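Local atomic coordinates of tudor and KH domain-containing protein homolog (Bombyx mori, PDB entry 5VQH), a protein that binds symmetrically methylated Piwi proteins Siwi and Ago3 through its Tudor domain and takes part in primary piRNA biogenesis, repressing transposons in the male germline. Residues Pro21-Tyr26 / Val38-Pro43; Lys186-Arg191 / Leu214-Asp219; Ala141-Leu146 / Lys207-Ile212. All coordinates share one frame; numbering follows the deposited sequence.

Contact 1: residues Pro21-Tyr26 / Val38-Pro43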
loop_
_atom_site.group_PDB
_atom_site.type_symbol
_atom_site.label_atom_id
_atom_site.label_comp_id
_atom_site.label_asym_id
_atom_site.label_seq_id
_atom_site.Cartn_x
_atom_site.Cartn_y
_atom_site.Cartn_z
ATOM N N PRO A 21 1.550 20.313 -10.408
ATOM C CA PRO A 21 1.642 20.786 -9.025
ATOM C C PRO A 21 1.731 19.633 -8.020
ATOM O O PRO A 21 1.244 18.522 -8.268
ATOM C CB PRO A 21 0.313 21.531 -8.793
ATOM C CG PRO A 21 -0.595 21.074 -9.901
ATOM C CD PRO A 21 0.295 20.722 -11.069
ATOM N N SER A 22 2.323 19.923 -6.881
ATOM C CA SER A 22 2.414 18.990 -5.841
ATOM C C SER A 22 1.010 18.728 -5.300
ATOM O O SER A 22 0.124 19.584 -5.418
ATOM C CB SER A 22 3.255 19.587 -4.745
ATOM O OG SER A 22 2.486 20.544 -4.050
ATOM N N ILE A 23 0.829 17.566 -4.670
ATOM C CA ILE A 23 -0.452 17.203 -4.075
ATOM C C ILE A 23 -0.309 16.698 -2.661
ATOM O O ILE A 23 0.794 16.510 -2.162
ATOM C CB ILE A 23 -1.200 16.143 -4.902
ATOM C CG1 ILE A 23 -0.335 14.920 -5.115
ATOM C CG2 ILE A 23 -1.605 16.723 -6.238
ATOM C CD1 ILE A 23 -1.171 13.681 -5.303
ATOM N N GLU A 24 -1.444 16.496 -2.015
ATOM C CA GLU A 24 -1.447 16.025 -0.672
ATOM C C GLU A 24 -1.826 14.538 -0.598
ATOM O O GLU A 24 -2.771 14.088 -1.269
ATOM C CB GLU A 24 -2.402 16.856 0.131
ATOM C CG GLU A 24 -1.765 17.749 1.184
ATOM C CD GLU A 24 -2.785 18.728 1.734
ATOM O OE1 GLU A 24 -3.327 18.462 2.856
ATOM O OE2 GLU A 24 -3.086 19.713 0.982
ATOM N N VAL A 25 -1.080 13.802 0.231
ATOM C CA VAL A 25 -1.183 12.346 0.346
ATOM C C VAL A 25 -0.989 11.940 1.788
ATOM O O VAL A 25 -0.414 12.700 2.553
ATOM C CB VAL A 25 -0.085 11.636 -0.457
ATOM C CG1 VAL A 25 -0.140 12.012 -1.926
ATOM C CG2 VAL A 25 1.297 11.965 0.076
ATOM N N TYR A 26 -1.503 10.764 2.155
ATOM C CA TYR A 26 -1.133 10.064 3.407
ATOM C C TYR A 26 -0.262 8.891 2.984
ATOM O O TYR A 26 -0.568 8.231 1.980
ATOM C CB TYR A 26 -2.338 9.491 4.112
ATOM C CG TYR A 26 -3.434 10.471 4.426
ATOM C CD1 TYR A 26 -3.250 11.477 5.383
ATOM C CD2 TYR A 26 -4.666 10.375 3.808
ATOM C CE1 TYR A 26 -4.257 12.398 5.674
ATOM C CE2 TYR A 26 -5.691 11.256 4.103
ATOM C CZ TYR A 26 -5.490 12.260 5.037
ATOM O OH TYR A 26 -6.518 13.115 5.322
ATOM N N VAL A 38 0.966 5.426 -1.117
ATOM C CA VAL A 38 0.233 6.600 -0.662
ATOM C C VAL A 38 -1.229 6.524 -1.067
ATOM O O VAL A 38 -1.580 5.802 -1.991
ATOM C CB VAL A 38 0.854 7.921 -1.146
ATOM C CG1 VAL A 38 2.336 7.922 -0.880
ATOM C CG2 VAL A 38 0.668 8.116 -2.624
ATOM N N GLN A 39 -2.058 7.242 -0.315
ATOM C CA GLN A 39 -3.454 7.490 -0.628
ATOM C C GLN A 39 -3.607 8.985 -0.831
ATOM O O GLN A 39 -2.961 9.775 -0.152
ATOM C CB GLN A 39 -4.338 7.075 0.522
ATOM C CG GLN A 39 -4.170 5.633 0.939
ATOM C CD GLN A 39 -4.638 5.412 2.346
ATOM O OE1 GLN A 39 -4.417 6.246 3.232
ATOM N NE2 GLN A 39 -5.277 4.291 2.570
ATOM N N PHE A 40 -4.429 9.371 -1.789
ATOM C CA PHE A 40 -4.611 10.786 -2.146
ATOM C C PHE A 40 -5.610 11.353 -1.166
ATOM O O PHE A 40 -6.594 10.688 -0.811
ATOM C CB PHE A 40 -5.098 10.911 -3.581
ATOM C CG PHE A 40 -4.019 10.681 -4.613
ATOM C CD1 PHE A 40 -2.872 9.980 -4.319
ATOM C CD2 PHE A 40 -4.160 11.160 -5.878
ATOM C CE1 PHE A 40 -1.892 9.779 -5.270
ATOM C CE2 PHE A 40 -3.179 10.963 -6.839
ATOM C CZ PHE A 40 -2.051 10.273 -6.534
ATOM N N VAL A 41 -5.304 12.542 -0.664
ATOM C CA VAL A 41 -6.162 13.210 0.282
ATOM C C VAL A 41 -7.305 13.741 -0.501
ATOM O O VAL A 41 -7.109 14.387 -1.537
ATOM C CB VAL A 41 -5.482 14.399 0.933
ATOM C CG1 VAL A 41 -6.469 15.127 1.813
ATOM C CG2 VAL A 41 -4.302 13.941 1.789
ATOM N N GLY A 42 -8.508 13.470 -0.023
ATOM C CA GLY A 42 -9.690 13.852 -0.760
ATOM C C GLY A 42 -10.865 12.987 -0.442
ATOM O O GLY A 42 -10.791 12.181 0.484
ATOM N N PRO A 43 -11.961 13.151 -1.209
ATOM C CA PRO A 43 -13.243 12.572 -0.813
ATOM C C PRO A 43 -13.315 11.041 -0.835
ATOM O O PRO A 43 -14.180 10.469 -0.142
ATOM C CB PRO A 43 -14.244 13.215 -1.788
ATOM C CG PRO A 43 -13.435 13.562 -2.971
ATOM C CD PRO A 43 -12.104 13.977 -2.425
HETATM O O HOH W 1 -4.771 15.174 -2.848
#

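Contact 2: residues Lys186-Arg191 / Leu214-Asp219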
loop_
_atom_site.group_PDB
_atom_site.type_symbol
_atom_site.label_atom_id
_atom_site.label_comp_id
_atom_site.label_asym_id
_atom_site.label_seq_id
_atom_site.Cartn_x
_atom_site.Cartn_y
_atom_site.Cartn_z
ATOM N N LYS A 186 -1.385 11.336 8.631
ATOM C CA LYS A 186 -0.724 12.626 8.519
ATOM C C LYS A 186 -0.558 13.050 7.036
ATOM O O LYS A 186 0.184 12.422 6.268
ATOM C CB LYS A 186 0.640 12.566 9.179
ATOM C CG LYS A 186 1.540 13.758 8.883
ATOM C CD LYS A 186 0.999 15.007 9.561
ATOM C CE LYS A 186 2.066 16.088 9.697
ATOM N NZ LYS A 186 1.667 17.064 10.743
ATOM N N ALA A 187 -1.262 14.109 6.651
ATOM C CA ALA A 187 -1.202 14.632 5.305
ATOM C C ALA A 187 0.173 15.236 5.005
ATOM O O ALA A 187 0.757 15.929 5.837
ATOM C CB ALA A 187 -2.267 15.673 5.131
ATOM N N LEU A 188 0.704 14.929 3.839
ATOM C CA LEU A 188 2.003 15.434 3.425
ATOM C C LEU A 188 1.872 15.944 2.006
ATOM O O LEU A 188 0.922 15.583 1.322
ATOM C CB LEU A 188 3.049 14.320 3.435
ATOM C CG LEU A 188 3.481 13.741 4.777
ATOM C CD1 LEU A 188 4.366 12.551 4.546
ATOM C CD2 LEU A 188 4.253 14.780 5.581
ATOM N N VAL A 189 2.830 16.756 1.575
ATOM C CA VAL A 189 2.874 17.246 0.226
ATOM C C VAL A 189 3.807 16.380 -0.551
ATOM O O VAL A 189 4.899 16.108 -0.089
ATOM C CB VAL A 189 3.312 18.714 0.202
ATOM C CG1 VAL A 189 3.485 19.242 -1.220
ATOM C CG2 VAL A 189 2.227 19.525 0.889
ATOM N N SER A 190 3.357 15.933 -1.724
ATOM C CA SER A 190 4.120 15.069 -2.614
ATOM C C SER A 190 4.411 15.715 -3.948
ATOM O O SER A 190 3.490 16.131 -4.632
ATOM C CB SER A 190 3.306 13.824 -2.904
ATOM O OG SER A 190 3.947 13.096 -3.928
ATOM N N ARG A 191 5.670 15.766 -4.356
ATOM C CA ARG A 191 6.029 16.294 -5.668
ATOM C C ARG A 191 6.619 15.167 -6.416
ATOM O O ARG A 191 7.532 14.541 -5.934
ATOM C CB ARG A 191 7.104 17.391 -5.601
ATOM C CG ARG A 191 6.767 18.559 -4.691
ATOM C CD ARG A 191 7.735 19.761 -4.766
ATOM N NE ARG A 191 7.758 20.363 -3.424
ATOM C CZ ARG A 191 6.847 21.200 -2.911
ATOM N NH1 ARG A 191 5.828 21.666 -3.648
ATOM N NH2 ARG A 191 6.982 21.596 -1.642
ATOM N N LEU A 214 8.633 14.022 -0.438
ATOM C CA LEU A 214 7.588 14.255 0.484
ATOM C C LEU A 214 7.933 15.378 1.440
ATOM O O LEU A 214 9.042 15.427 1.970
ATOM C CB LEU A 214 7.349 12.976 1.266
ATOM C CG LEU A 214 6.628 11.844 0.553
ATOM C CD1 LEU A 214 6.771 10.587 1.386
ATOM C CD2 LEU A 214 5.163 12.208 0.428
ATOM N N PHE A 215 6.956 16.244 1.710
ATOM C CA PHE A 215 7.182 17.390 2.570
ATOM C C PHE A 215 6.122 17.479 3.654
ATOM O O PHE A 215 4.953 17.304 3.388
ATOM C CB PHE A 215 7.220 18.649 1.726
ATOM C CG PHE A 215 8.246 18.599 0.602
ATOM C CD1 PHE A 215 9.528 19.078 0.787
ATOM C CD2 PHE A 215 7.917 18.086 -0.642
ATOM C CE1 PHE A 215 10.460 19.052 -0.219
ATOM C CE2 PHE A 215 8.843 18.039 -1.655
ATOM C CZ PHE A 215 10.119 18.530 -1.445
ATOM N N ASP A 216 6.552 17.716 4.888
ATOM C CA ASP A 216 5.644 17.970 6.019
ATOM C C ASP A 216 5.570 19.472 6.135
ATOM O O ASP A 216 6.422 20.083 6.773
ATOM C CB ASP A 216 6.199 17.354 7.313
ATOM C CG ASP A 216 5.230 17.422 8.488
ATOM O OD1 ASP A 216 4.186 18.109 8.382
ATOM O OD2 ASP A 216 5.546 16.791 9.541
ATOM N N VAL A 217 4.571 20.063 5.474
ATOM C CA VAL A 217 4.507 21.499 5.283
ATOM C C VAL A 217 3.857 22.144 6.480
ATOM O O VAL A 217 2.964 21.589 7.064
ATOM C CB VAL A 217 3.719 21.876 4.019
ATOM C CG1 VAL A 217 3.871 23.355 3.698
ATOM C CG2 VAL A 217 4.228 21.103 2.830
ATOM N N THR A 218 4.344 23.316 6.850
ATOM C CA THR A 218 3.719 24.117 7.886
ATOM C C THR A 218 3.963 25.599 7.598
ATOM O O THR A 218 4.342 25.974 6.492
ATOM C CB THR A 218 4.210 23.727 9.298
ATOM O OG1 THR A 218 3.850 24.765 10.216
ATOM C CG2 THR A 218 5.722 23.531 9.348
ATOM N N ASP A 219 3.728 26.435 8.601
ATOM C CA ASP A 219 3.913 27.887 8.486
ATOM C C ASP A 219 5.395 28.282 8.514
ATOM O O ASP A 219 5.832 29.097 7.706
ATOM C CB ASP A 219 3.113 28.570 9.593
ATOM C CG ASP A 219 1.655 28.148 9.572
ATOM O OD1 ASP A 219 0.912 28.724 8.747
ATOM O OD2 ASP A 219 1.275 27.211 10.326
HETATM O O HOH W 2 2.001 18.283 5.447
#

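Contact 3: residues Ala141-Leu146 / Lys207-Ile212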
loop_
_atom_site.group_PDB
_atom_site.type_symbol
_atom_site.label_atom_id
_atom_site.label_comp_id
_atom_site.label_asym_id
_atom_site.label_seq_id
_atom_site.Cartn_x
_atom_site.Cartn_y
_atom_site.Cartn_z
ATOM N N ALA A 141 -4.482 2.532 -2.773
ATOM C CA ALA A 141 -3.004 2.549 -2.540
ATOM C C ALA A 141 -2.206 2.681 -3.816
ATOM O O ALA A 141 -2.383 1.856 -4.664
ATOM C CB ALA A 141 -2.564 1.293 -1.801
ATOM N N MET A 142 -1.373 3.724 -3.948
ATOM C CA MET A 142 -0.507 3.932 -5.110
ATOM C C MET A 142 0.952 3.649 -4.712
ATOM O O MET A 142 1.486 4.297 -3.817
ATOM C CB MET A 142 -0.630 5.381 -5.615
ATOM C CG MET A 142 -2.057 5.947 -5.700
ATOM S SD MET A 142 -3.205 4.759 -6.416
ATOM C CE MET A 142 -2.373 4.441 -7.977
ATOM N N GLU A 143 1.600 2.691 -5.357
ATOM C CA GLU A 143 3.015 2.445 -5.073
ATOM C C GLU A 143 3.913 3.657 -5.412
ATOM O O GLU A 143 3.764 4.259 -6.440
ATOM C CB GLU A 143 3.495 1.233 -5.856
ATOM C CG GLU A 143 4.663 0.519 -5.202
ATOM C CD GLU A 143 5.277 -0.492 -6.132
ATOM O OE1 GLU A 143 4.513 -1.245 -6.742
ATOM O OE2 GLU A 143 6.509 -0.531 -6.271
ATOM N N CYS A 144 4.863 3.993 -4.556
ATOM C CA CYS A 144 5.844 5.008 -4.891
ATOM C C CYS A 144 7.252 4.629 -4.432
ATOM O O CYS A 144 7.484 3.628 -3.771
ATOM C CB CYS A 144 5.487 6.321 -4.219
ATOM S SG CYS A 144 3.815 6.964 -4.453
ATOM N N PHE A 145 8.206 5.462 -4.811
ATOM C CA PHE A 145 9.525 5.413 -4.220
ATOM C C PHE A 145 9.994 6.834 -4.064
ATOM O O PHE A 145 9.423 7.729 -4.647
ATOM C CB PHE A 145 10.481 4.579 -5.079
ATOM C CG PHE A 145 10.859 5.214 -6.368
ATOM C CD1 PHE A 145 12.011 5.979 -6.463
ATOM C CD2 PHE A 145 10.082 5.047 -7.487
ATOM C CE1 PHE A 145 12.366 6.578 -7.663
ATOM C CE2 PHE A 145 10.426 5.655 -8.683
ATOM C CZ PHE A 145 11.567 6.414 -8.776
ATOM N N LEU A 146 11.024 7.028 -3.255
ATOM C CA LEU A 146 11.424 8.366 -2.845
ATOM C C LEU A 146 12.471 8.800 -3.814
ATOM O O LEU A 146 13.385 8.067 -4.067
ATOM C CB LEU A 146 11.982 8.351 -1.431
ATOM C CG LEU A 146 11.844 9.705 -0.740
ATOM C CD1 LEU A 146 10.423 9.956 -0.263
ATOM C CD2 LEU A 146 12.786 9.801 0.442
ATOM N N LYS A 207 3.510 0.809 -17.426
ATOM C CA LYS A 207 3.080 1.549 -16.257
ATOM C C LYS A 207 4.299 2.244 -15.704
ATOM O O LYS A 207 5.424 1.885 -15.997
ATOM C CB LYS A 207 2.499 0.634 -15.180
ATOM C CG LYS A 207 1.216 -0.115 -15.507
ATOM C CD LYS A 207 0.928 -1.135 -14.397
ATOM C CE LYS A 207 -0.133 -2.173 -14.767
ATOM N NZ LYS A 207 -1.515 -1.597 -14.852
ATOM N N GLU A 208 4.053 3.247 -14.894
ATOM C CA GLU A 208 5.082 4.094 -14.346
ATOM C C GLU A 208 4.836 4.289 -12.873
ATOM O O GLU A 208 3.786 4.825 -12.476
ATOM C CB GLU A 208 5.036 5.470 -15.015
ATOM C CG GLU A 208 5.850 5.524 -16.266
ATOM C CD GLU A 208 5.813 6.871 -16.940
ATOM O OE1 GLU A 208 5.403 7.850 -16.277
ATOM O OE2 GLU A 208 6.240 6.936 -18.134
ATOM N N ILE A 209 5.803 3.872 -12.065
ATOM C CA ILE A 209 5.784 4.132 -10.642
ATOM C C ILE A 209 6.398 5.510 -10.429
ATOM O O ILE A 209 7.442 5.759 -10.936
ATOM C CB ILE A 209 6.662 3.137 -9.884
ATOM C CG1 ILE A 209 6.325 1.696 -10.240
ATOM C CG2 ILE A 209 6.566 3.357 -8.386
ATOM C CD1 ILE A 209 4.914 1.304 -9.980
ATOM N N PRO A 210 5.776 6.380 -9.636
ATOM C CA PRO A 210 6.387 7.675 -9.347
ATOM C C PRO A 210 7.435 7.723 -8.229
ATOM O O PRO A 210 7.255 7.202 -7.125
ATOM C CB PRO A 210 5.193 8.559 -8.969
ATOM C CG PRO A 210 4.184 7.613 -8.438
ATOM C CD PRO A 210 4.408 6.284 -9.104
ATOM N N GLY A 211 8.524 8.397 -8.563
ATOM C CA GLY A 211 9.544 8.817 -7.625
ATOM C C GLY A 211 9.245 10.199 -7.120
ATOM O O GLY A 211 9.322 11.163 -7.865
ATOM N N ILE A 212 8.888 10.286 -5.848
ATOM C CA ILE A 212 8.343 11.506 -5.298
ATOM C C ILE A 212 9.196 11.991 -4.172
ATOM O O ILE A 212 9.986 11.228 -3.621
ATOM C CB ILE A 212 6.963 11.302 -4.702
ATOM C CG1 ILE A 212 7.048 10.440 -3.480
ATOM C CG2 ILE A 212 6.062 10.658 -5.707
ATOM C CD1 ILE A 212 5.680 10.070 -2.971
#

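Contact 1: residues Pro21-Tyr26 / Val38-Pro43
Val25 and Phe40 form an antiparallel non-hydrogen-bonded pair and Tyr26 and Gln39 the hydrogen-bonded pair beside it, on strand segments that meet at 128° between their N-to-C directions. The amide of Tyr26 reaches Gln39 O at 2.9 Å, and Gln39 N returns the bond to Tyr26 O over the same 2.9 Å. Past the end of the second strand, Val41 N still reaches Glu24 O at 3.0 Å, coming in from above the carbonyl plane, and a water donates to both Glu24 O and Val41 O. Glu24 O is therefore held by two donors just where the strands part.

Two CH-pi contacts lie on opposite faces of the sheet. On the side of Val25, Ile23 turns CG1 in between its own backbone N and carbonyl carbon (chi1 55°), which sets CD1 squarely over the middle of the Phe40 ring, 3.7 Å from its centroid. Val25 and Val38 meet obliquely on this side, CB to CB 3.9 Å. On the other, Val41 CG2 sits over one face of Tyr26, shifted toward the ring's rim, while Trp185 meets the tyrosine edge-to-face. The Gln39 amide stands nearly upright to the Tyr26 ring, planes 81° apart, with OE1 4.0 Å from Tyr26 CB. NE2 of Gln39 is hydrogen-bonded to Asp115 O, the residue before Tyr116 of the dimethylarginine pocket, and the side chain also touches Tyr116, so it links the pair to the Tudor core. The arrangement is a beta hairpin, the first two barrel strands of the OB-like half of an extended Tudor domain.

Contact 2: residues Lys186-Arg191 / Leu214-Asp219
Arg191 lies against Phe215 across the last two strands of the OB-like barrel, which form an antiparallel hairpin. Arg191 carries its guanidinium over one face of the ring, CZ 4.3 Å from the centroid, in a cation-pi contact with the two planes 51° apart. The chain bends at chi3 (-148°), which brings NE up to Phe215 CE2, where the modelled 3.1 Å is probably somewhat too short. On the same face of the sheet, the CG2 methyls of Val189 and Val217 pack together, though the modelled 3.2 Å between them is doubtfully short. The register behind this comes from Val189 and Phe215, a hydrogen-bonded pair: Val189 N to Phe215 O is 2.8 Å and Phe215 N to Val189 O is 2.7 Å. On the opposite face Ser190 pairs with Leu214, both resting on Val25 of the neighbouring strand.

Further out, a second partner fixes the arginine, whose NH2 forms a salt bridge with Glu222 in the adjoining strand 222-224. Where the two strands separate, a water joins Ala187 O to Val217 N. Lys186, bent at chi2, lies across Asp216 nearby, and their salt bridge is long, with 3.6 Å from NZ to OD1.

Contact 3: residues Ala141-Leu146 / Lys207-Ile212
Phe145 and Gly211 pair in parallel, their strand segments diverging by 35°, where the third and fifth strands of an OB-fold barrel lie side by side. Phe145 uses both its backbone groups on the other strand: its N donates to Pro210 O at 3.0 Å, and its O accepts from Ile212 N at 2.9 Å. The two bonds thus straddle Gly211, as in any parallel bridge, and Gly211 CA leans on Phe145 O in a CA-H...O contact of 3.2 Å.

The Phe145 side chain folds over the same glycine. With CG tucked between its own backbone N and carbonyl carbon (chi1 70°), the ring swings across to the partner strand and lies on the backbone there; no side chain of Gly211 intervenes. Ile209 flanks this ring, its CG2 4.0 Å from Phe145 CD2, while Ile209 O sits at the ring's edge near its plane. The same CG2 methyl also touches Glu143 O.

On the other face of the sheet Cys144 points SG between two apolar groups, 3.9 Å from Ile212 CD1 and a little farther from Pro210 CG. This side packs into the barrel interior against Phe36 and Val38 of strand 35-40. Ile212 likewise reaches Ser190 and Phe36, so side chains of four strands meet around Cys144 and Ile212. Nearer the start of the pairing, Pro210 has no N-H to offer, and its CD instead approaches Glu143 O at 3.4 Å. Gly211 CA stands over the face of the Phe145 ring, 3.4 Å from its centroid and shifted toward the CE2-CZ side, in a CH-pi contact.

How the contacts relate
From the N terminus, contact 1 closes first, folding strands 23-30 and 35-40 into a hairpin. The chain then leaves along helix 43-59, builds the five-stranded Tudor sheet and returns as strand 142-146. That strand opens contact 3, completed only after helix 170-179 and strand 187-198, when strand 207-217 arrives. Contact 2 opens within that span and closes beyond it, so contacts 2 and 3 cross, sharing strand 207-217. Contact 1 precedes both but borders each: backbone hydrogen bonds run from Ile23 to Ser190, from Val25 to Leu188 and from Val38 to Met142. The five strands thus circle into one OB-like barrel, with the Tudor core inserted between its second and third strands.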